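Local coordinates for protein MdcE (Pseudomonas aeruginosa, PDB 5VIP) that probably acts as a transferase, serving as the gamma subunit of a biotin-independent malonate decarboxylase, at residues A[164-169]-A[215-220]; A[228-231]-A[235-238]; A[92-97]-A[103-108]. One frame throughout, in Å; residues are numbered along the deposited sequence.

Contact 1: residues A[164-169]-A[215-220]; sequences HGYQAN and DSYASL
The two phenol rings of Tyr166 and Tyr217 meet through their hydroxyls: Tyr166 OH lies at the edge of the Tyr217 ring, in its plane, whereas Tyr217 OH reaches the Tyr166 ring obliquely. Tyr166 also stacks with Phe161 of helix 158-163. The contact is a hydrogen bond between two tyrosine hydroxyls inside a fold consistent with the crotonase-like superfamily, spanning the loop before strand 170-174 and helix 214-219. The side chains come from opposite directions, and the ring planes are inclined by roughly 54°. Because the two meet through their OH atoms, ring-to-ring contact is slight: the closest ring carbons, Tyr166 CZ and Tyr217 CZ, are 4.4 Å apart, and only 76 Å² is buried in all. The backbones stay far from each other, the nearest CA atoms (Tyr166 and Tyr217) being 13.4 Å apart, so the two side chains together span the gap. Tyr217 sets off with CG anti to its own N (chi1 -178°), straight from the helix toward the loop. Tyr166 occupies the second position of a type I turn, Gly165 to Ala168. Both tyrosines are buried, pack on Leu171 and also touch the chain of another protein. The bond itself runs from Tyr217 OH as donor to Tyr166 OH as acceptor and is short, 2.6 Å. At the donor, the CZ-OH bond of Tyr217 makes about 119° with the line to Tyr166 OH, as suits an in-plane phenol proton.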
loop_
_atom_site.group_PDB
_atom_site.type_symbol
_atom_site.label_atom_id
_atom_site.label_comp_id
_atom_site.label_asym_id
_atom_site.label_seq_id
_atom_site.Cartn_x
_atom_site.Cartn_y
_atom_site.Cartn_z
ATOM N N HIS A 164 4.031 -2.946 -6.144
ATOM C CA HIS A 164 5.176 -3.062 -7.035
ATOM C C HIS A 164 5.523 -1.706 -7.626
ATOM O O HIS A 164 5.006 -1.325 -8.677
ATOM C CB HIS A 164 4.876 -4.071 -8.143
ATOM C CG HIS A 164 6.000 -4.256 -9.110
ATOM N ND1 HIS A 164 7.257 -4.672 -8.722
ATOM C CD2 HIS A 164 6.052 -4.103 -10.456
ATOM C CE1 HIS A 164 8.039 -4.755 -9.785
ATOM N NE2 HIS A 164 7.332 -4.421 -10.851
ATOM N N GLY A 165 6.355 -0.963 -6.910
ATOM C CA GLY A 165 6.823 0.313 -7.383
ATOM C C GLY A 165 6.658 1.478 -6.430
ATOM O O GLY A 165 7.537 2.315 -6.359
ATOM N N TYR A 166 5.549 1.560 -5.695
ATOM C CA TYR A 166 5.248 2.832 -5.047
ATOM C C TYR A 166 6.049 3.039 -3.746
ATOM O O TYR A 166 5.987 4.112 -3.148
ATOM C CB TYR A 166 3.763 2.967 -4.714
ATOM C CG TYR A 166 3.161 4.296 -5.139
ATOM C CD1 TYR A 166 1.832 4.380 -5.538
ATOM C CD2 TYR A 166 3.955 5.440 -5.256
ATOM C CE1 TYR A 166 1.283 5.594 -5.946
ATOM C CE2 TYR A 166 3.413 6.645 -5.684
ATOM C CZ TYR A 166 2.078 6.714 -6.015
ATOM O OH TYR A 166 1.531 7.912 -6.453
ATOM N N GLN A 167 6.812 2.046 -3.302
ATOM C CA GLN A 167 7.689 2.259 -2.152
ATOM C C GLN A 167 9.076 2.785 -2.543
ATOM O O GLN A 167 9.961 2.875 -1.702
ATOM C CB GLN A 167 7.842 0.965 -1.350
ATOM C CG GLN A 167 6.632 0.627 -0.494
ATOM C CD GLN A 167 6.281 1.749 0.487
ATOM O OE1 GLN A 167 7.123 2.191 1.261
ATOM N NE2 GLN A 167 5.033 2.210 0.447
ATOM N N ALA A 168 9.265 3.133 -3.811
ATOM C CA ALA A 168 10.597 3.503 -4.310
ATOM C C ALA A 168 11.156 4.792 -3.688
ATOM O O ALA A 168 10.407 5.723 -3.376
ATOM C CB ALA A 168 10.558 3.644 -5.842
ATOM N N ASN A 169 12.474 4.832 -3.504
ATOM C CA ASN A 169 13.184 6.086 -3.219
ATOM C C ASN A 169 12.996 7.119 -4.335
ATOM O O ASN A 169 12.910 8.313 -4.078
ATOM C CB ASN A 169 14.686 5.851 -3.048
ATOM C CG ASN A 169 15.019 4.927 -1.903
ATOM O OD1 ASN A 169 15.121 3.715 -2.081
ATOM N ND2 ASN A 169 15.231 5.498 -0.726
ATOM N N ASP A 215 1.740 13.524 -17.687
ATOM C CA ASP A 215 2.047 14.933 -17.454
ATOM C C ASP A 215 1.301 15.461 -16.225
ATOM O O ASP A 215 1.877 16.155 -15.382
ATOM C CB ASP A 215 1.704 15.774 -18.681
ATOM C CG ASP A 215 2.794 15.733 -19.729
ATOM O OD1 ASP A 215 3.975 15.633 -19.345
ATOM O OD2 ASP A 215 2.472 15.796 -20.932
ATOM N N SER A 216 0.013 15.135 -16.141
ATOM C CA SER A 216 -0.790 15.475 -14.976
ATOM C C SER A 216 -0.172 14.926 -13.696
ATOM O O SER A 216 -0.053 15.646 -12.706
ATOM C CB SER A 216 -2.207 14.937 -15.132
ATOM O OG SER A 216 -2.876 15.589 -16.195
ATOM N N TYR A 217 0.222 13.653 -13.724
ATOM C CA TYR A 217 0.818 13.019 -12.550
ATOM C C TYR A 217 2.107 13.727 -12.157
ATOM O O TYR A 217 2.344 13.986 -10.979
ATOM C CB TYR A 217 1.074 11.528 -12.809
ATOM C CG TYR A 217 1.640 10.781 -11.616
ATOM C CD1 TYR A 217 0.824 10.409 -10.555
ATOM C CD2 TYR A 217 2.985 10.436 -11.560
ATOM C CE1 TYR A 217 1.331 9.722 -9.463
ATOM C CE2 TYR A 217 3.508 9.753 -10.467
ATOM C CZ TYR A 217 2.670 9.393 -9.423
ATOM O OH TYR A 217 3.175 8.712 -8.334
ATOM N N ALA A 218 2.927 14.059 -13.158
ATOM C CA ALA A 218 4.184 14.760 -12.925
ATOM C C ALA A 218 3.954 16.118 -12.252
ATOM O O ALA A 218 4.761 16.553 -11.423
ATOM C CB ALA A 218 4.955 14.933 -14.253
ATOM N N SER A 219 2.839 16.772 -12.576
ATOM C CA SER A 219 2.539 18.076 -11.986
ATOM C C SER A 219 2.260 17.988 -10.479
ATOM O O SER A 219 2.326 18.998 -9.775
ATOM C CB SER A 219 1.353 18.729 -12.701
ATOM O OG SER A 219 0.117 18.189 -12.272
ATOM N N LEU A 220 1.946 16.788 -9.990
ATOM C CA LEU A 220 1.757 16.560 -8.550
ATOM C C LEU A 220 3.073 16.552 -7.769
ATOM O O LEU A 220 3.069 16.552 -6.538
ATOM C CB LEU A 220 1.015 15.241 -8.321
ATOM C CG LEU A 220 -0.417 15.168 -8.855
ATOM C CD1 LEU A 220 -0.979 13.764 -8.692
ATOM C CD2 LEU A 220 -1.304 16.189 -8.160
#

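Contact 2: residues A[228-231]-A[235-238]; sequences PVET and PSTA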
loop_
_atom_site.group_PDB
_atom_site.type_symbol
_atom_site.label_atom_id
_atom_site.label_comp_id
_atom_site.label_asym_id
_atom_site.label_seq_id
_atom_site.Cartn_x
_atom_site.Cartn_y
_atom_site.Cartn_z
ATOM N N PRO A 228 11.596 10.849 -22.325
ATOM C CA PRO A 228 11.008 10.493 -23.614
ATOM C C PRO A 228 11.768 9.334 -24.249
ATOM O O PRO A 228 12.965 9.197 -24.015
ATOM C CB PRO A 228 11.155 11.781 -24.437
ATOM C CG PRO A 228 12.336 12.477 -23.843
ATOM C CD PRO A 228 12.338 12.122 -22.366
ATOM N N VAL A 229 11.076 8.502 -25.025
ATOM C CA VAL A 229 11.710 7.379 -25.710
ATOM C C VAL A 229 11.222 7.302 -27.169
ATOM O O VAL A 229 10.118 7.758 -27.481
ATOM C CB VAL A 229 11.435 6.030 -24.979
ATOM C CG1 VAL A 229 12.046 6.047 -23.579
ATOM C CG2 VAL A 229 9.942 5.761 -24.884
ATOM N N GLU A 230 12.034 6.722 -28.053
ATOM C CA GLU A 230 11.662 6.620 -29.476
ATOM C C GLU A 230 10.667 5.500 -29.761
ATOM O O GLU A 230 9.679 5.700 -30.480
ATOM C CB GLU A 230 12.900 6.412 -30.364
ATOM C CG GLU A 230 14.112 7.228 -29.980
ATOM C CD GLU A 230 15.390 6.779 -30.706
ATOM O OE1 GLU A 230 15.283 6.103 -31.755
ATOM O OE2 GLU A 230 16.501 7.116 -30.227
ATOM N N THR A 231 10.964 4.310 -29.244
ATOM C CA THR A 231 10.109 3.149 -29.441
ATOM C C THR A 231 9.855 2.537 -28.071
ATOM O O THR A 231 10.631 1.717 -27.578
ATOM C CB THR A 231 10.733 2.097 -30.382
ATOM O OG1 THR A 231 12.050 1.775 -29.931
ATOM C CG2 THR A 231 10.817 2.621 -31.818
ATOM N N PRO A 235 12.514 -0.909 -26.683
ATOM C CA PRO A 235 13.473 0.195 -26.676
ATOM C C PRO A 235 14.536 0.066 -27.755
ATOM O O PRO A 235 15.007 -1.034 -28.054
ATOM C CB PRO A 235 14.109 0.102 -25.287
ATOM C CG PRO A 235 13.896 -1.304 -24.874
ATOM C CD PRO A 235 12.564 -1.682 -25.431
ATOM N N SER A 236 14.887 1.200 -28.340
ATOM C CA SER A 236 16.012 1.285 -29.253
ATOM C C SER A 236 17.289 1.231 -28.427
ATOM O O SER A 236 17.236 1.301 -27.196
ATOM C CB SER A 236 15.947 2.575 -30.062
ATOM O OG SER A 236 16.292 3.684 -29.247
ATOM N N THR A 237 18.433 1.112 -29.091
ATOM C CA THR A 237 19.713 1.105 -28.395
ATOM C C THR A 237 19.912 2.417 -27.652
ATOM O O THR A 237 20.387 2.427 -26.518
ATOM C CB THR A 237 20.894 0.882 -29.370
ATOM O OG1 THR A 237 20.664 -0.307 -30.129
ATOM C CG2 THR A 237 22.209 0.737 -28.605
ATOM N N ALA A 238 19.535 3.520 -28.299
ATOM C CA ALA A 238 19.655 4.849 -27.703
ATOM C C ALA A 238 18.726 4.998 -26.496
ATOM O O ALA A 238 19.068 5.652 -25.511
ATOM C CB ALA A 238 19.351 5.926 -28.737
#
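Ser236 OG faces the carboxylate of Glu230 while accepting a hydrogen bond from the backbone N of Asp239, the N-cap bond of helix 237-254. The nearest atom of that carboxylate is its carbon, with Ser236 OG to Glu230 CD at 3.5 Å. Both carboxylate oxygens stand a little farther away, so this is polar packing without a hydrogen bond. Ser236 OG sits between its own N and carbonyl carbon (chi1 74°), which turns it over the first turn of the helix. Glu230 comes from the loop with an extended chain, and its OE2 rests against Ala238 CB at 3.4 Å. The same OE2 has its main partner in Arg242, through a salt bridge. Alongside, the Thr231 hydroxyl approaches the backbone: Thr231 OG1 is 3.3 Å from Ser236 N, but the angle is too poor for a bond, and OG1 bonds to Val234 O instead. The loop closes nearby, where Pro235 CA points its hydrogen at Thr231 O, a CA-H...O contact of 3.3 Å with 138° at the hydrogen. The carboxylate of Asp239 completes the arrangement by receiving Glu230 N on OD1 and Thr231 N on OD2, so loop and helix start are also tied by backbone N-H groups bonding to a side-chain carboxylate. This is an N-capped loop-to-helix junction at the surface, burying 184 Å² between its two segments. With the helix N terminus and Arg242 both close to the Glu230 carboxylate, the local electrostatics would probably favour its charged form.

Contact 3: residues A[92-97]-A[103-108]; sequences DEALEA and RKRALL
Arg105 lays the flat of its guanidinium against helix 81-97, with Ala94 over one face. The evidence is geometric: Ala94 CA stands 4.1 Å above the guanidinium plane, over its centre, and Ala94 CB touches the aliphatic part, 3.6 Å from Arg105 CD. One turn farther along the helix, Ala97 CB meets the outer end of the group obliquely, at 3.5 Å from Arg105 NH2. The shape of the chain explains this posture. CG lies between the backbone N and carbonyl carbon (chi1 82°), and a bend at chi3 (65°) folds the guanidinium along the helix surface instead of letting it run straight on. Salt bridges then fix its rotation, NH2 to Asp98 just past the helix and NH1 to Asp50 on strand 46-53, so small alanines supply the packing surface and two acids hold the charge. Leu107 lies on the same side of the chain as Arg105 and also points at the helix; its CD2 reaches Ala94 CB at 4.3 Å, a looser apolar contact that leads into the buried core. Ala94 thus bears on both strand-side residues. Lys104 makes a more indirect approach. Its NZ donates to a water at 3.0 Å, and this water in turn donates to Leu95 O at 2.6 Å, while NZ also bonds to Asp98 O, which links it to the carboxyl end of the helix. The arrangement is that of the second half of a beta-alpha-beta crossover: helix 81-97 connects the parallel neighbours 56-63 and 106-113 and packs against the start of the latter, within a sheet consistent with a crotonase-like fold.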
loop_
_atom_site.group_PDB
_atom_site.type_symbol
_atom_site.label_atom_id
_atom_site.label_comp_id
_atom_site.label_asym_id
_atom_site.label_seq_id
_atom_site.Cartn_x
_atom_site.Cartn_y
_atom_site.Cartn_z
ATOM N N ASP A 92 12.766 -10.060 -0.171
ATOM C CA ASP A 92 13.346 -10.487 1.099
ATOM C C ASP A 92 14.613 -11.328 0.885
ATOM O O ASP A 92 15.528 -11.298 1.707
ATOM C CB ASP A 92 12.330 -11.274 1.929
ATOM C CG ASP A 92 12.582 -11.147 3.414
ATOM O OD1 ASP A 92 12.449 -10.023 3.943
ATOM O OD2 ASP A 92 12.933 -12.165 4.053
ATOM N N GLU A 93 14.657 -12.070 -0.219
ATOM C CA GLU A 93 15.843 -12.857 -0.561
ATOM C C GLU A 93 17.064 -11.946 -0.704
ATOM O O GLU A 93 18.115 -12.221 -0.141
ATOM C CB GLU A 93 15.622 -13.654 -1.852
ATOM C CG GLU A 93 16.879 -14.384 -2.325
ATOM C CD GLU A 93 16.700 -15.108 -3.656
ATOM O OE1 GLU A 93 16.144 -14.515 -4.608
ATOM O OE2 GLU A 93 17.126 -16.280 -3.749
ATOM N N ALA A 94 16.914 -10.856 -1.450
ATOM C CA ALA A 94 17.996 -9.894 -1.617
ATOM C C ALA A 94 18.369 -9.216 -0.296
ATOM O O ALA A 94 19.548 -9.018 -0.007
ATOM C CB ALA A 94 17.617 -8.848 -2.664
ATOM N N LEU A 95 17.365 -8.857 0.498
ATOM C CA LEU A 95 17.597 -8.168 1.768
ATOM C C LEU A 95 18.451 -9.020 2.712
ATOM O O LEU A 95 19.402 -8.527 3.333
ATOM C CB LEU A 95 16.255 -7.810 2.422
ATOM C CG LEU A 95 16.215 -7.125 3.792
ATOM C CD1 LEU A 95 16.852 -5.744 3.731
ATOM C CD2 LEU A 95 14.782 -7.021 4.294
ATOM N N GLU A 96 18.118 -10.303 2.793
ATOM C CA GLU A 96 18.817 -11.230 3.679
ATOM C C GLU A 96 20.226 -11.537 3.182
ATOM O O GLU A 96 21.150 -11.674 3.974
ATOM C CB GLU A 96 18.013 -12.523 3.825
ATOM C CG GLU A 96 16.649 -12.317 4.494
ATOM C CD GLU A 96 16.763 -11.866 5.945
ATOM O OE1 GLU A 96 17.581 -12.451 6.683
ATOM O OE2 GLU A 96 16.040 -10.929 6.350
ATOM N N ALA A 97 20.386 -11.631 1.867
ATOM C CA ALA A 97 21.695 -11.900 1.269
ATOM C C ALA A 97 22.689 -10.754 1.489
ATOM O O ALA A 97 23.884 -10.996 1.659
ATOM C CB ALA A 97 21.541 -12.184 -0.221
ATOM N N ARG A 103 27.741 -3.213 0.214
ATOM C CA ARG A 103 26.850 -2.596 -0.758
ATOM C C ARG A 103 25.523 -3.345 -0.840
ATOM O O ARG A 103 25.481 -4.488 -1.300
ATOM C CB ARG A 103 27.490 -2.578 -2.145
ATOM C CG ARG A 103 28.668 -1.640 -2.330
ATOM C CD ARG A 103 29.433 -2.064 -3.580
ATOM N NE ARG A 103 29.969 -0.925 -4.311
ATOM C CZ ARG A 103 30.283 -0.955 -5.601
ATOM N NH1 ARG A 103 30.115 -2.076 -6.295
ATOM N NH2 ARG A 103 30.766 0.131 -6.195
ATOM N N LYS A 104 24.442 -2.708 -0.402
ATOM C CA LYS A 104 23.107 -3.273 -0.584
ATOM C C LYS A 104 22.701 -3.116 -2.044
ATOM O O LYS A 104 22.767 -2.018 -2.584
ATOM C CB LYS A 104 22.082 -2.575 0.313
ATOM C CG LYS A 104 22.537 -2.311 1.728
ATOM C CD LYS A 104 22.624 -3.583 2.529
ATOM C CE LYS A 104 22.601 -3.281 4.010
ATOM N NZ LYS A 104 22.398 -4.538 4.779
ATOM N N ARG A 105 22.272 -4.200 -2.680
ATOM C CA ARG A 105 21.962 -4.139 -4.097
ATOM C C ARG A 105 20.751 -3.246 -4.349
ATOM O O ARG A 105 19.836 -3.155 -3.518
ATOM C CB ARG A 105 21.722 -5.541 -4.663
ATOM C CG ARG A 105 20.332 -6.097 -4.422
ATOM C CD ARG A 105 20.307 -7.572 -4.764
ATOM N NE ARG A 105 21.171 -8.333 -3.867
ATOM C CZ ARG A 105 21.408 -9.632 -3.983
ATOM N NH1 ARG A 105 20.859 -10.327 -4.972
ATOM N NH2 ARG A 105 22.203 -10.234 -3.111
ATOM N N ALA A 106 20.761 -2.563 -5.487
ATOM C CA ALA A 106 19.628 -1.724 -5.839
ATOM C C ALA A 106 18.482 -2.619 -6.272
ATOM O O ALA A 106 18.694 -3.689 -6.846
ATOM C CB ALA A 106 19.994 -0.731 -6.939
ATOM N N LEU A 107 17.264 -2.188 -5.966
ATOM C CA LEU A 107 16.075 -2.876 -6.432
ATOM C C LEU A 107 15.442 -1.997 -7.485
ATOM O O LEU A 107 15.010 -0.879 -7.195
ATOM C CB LEU A 107 15.103 -3.155 -5.279
ATOM C CG LEU A 107 15.718 -3.939 -4.113
ATOM C CD1 LEU A 107 14.735 -4.120 -2.977
ATOM C CD2 LEU A 107 16.277 -5.288 -4.578
ATOM N N LEU A 108 15.417 -2.499 -8.713
ATOM C CA LEU A 108 14.900 -1.752 -9.848
ATOM C C LEU A 108 13.573 -2.350 -10.275
ATOM O O LEU A 108 13.532 -3.402 -10.928
ATOM C CB LEU A 108 15.902 -1.769 -11.009
ATOM C CG LEU A 108 17.322 -1.363 -10.587
ATOM C CD1 LEU A 108 18.319 -1.452 -11.754
ATOM C CD2 LEU A 108 17.317 0.043 -10.009
HETATM O O HOH W 1 20.355 -6.057 3.269
#

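How the contacts relate
From the N terminus, contact 3 comes first, closing the short loop between helix 81-97 and strand 106-113. Contact 1 follows, spanning 45 residues and tying the loop after helix 158-163 to helix 214-219. Contact 2 comes last, closing the loop between strand 225-227 and helix 237-254. The three are in series: none nests in or crosses another. No two touch, the nearest atoms of contacts 1 and 3 being about 6 Å apart and the centres of contacts 2 and 3 about 28 Å. Contacts 2 and 3 sit where helices adjoin strands of the mixed sheet, 225-227 outermost within this chain and 106-113 inside it; contact 1 is buried, its centre about 9 Å from the centre of the chain.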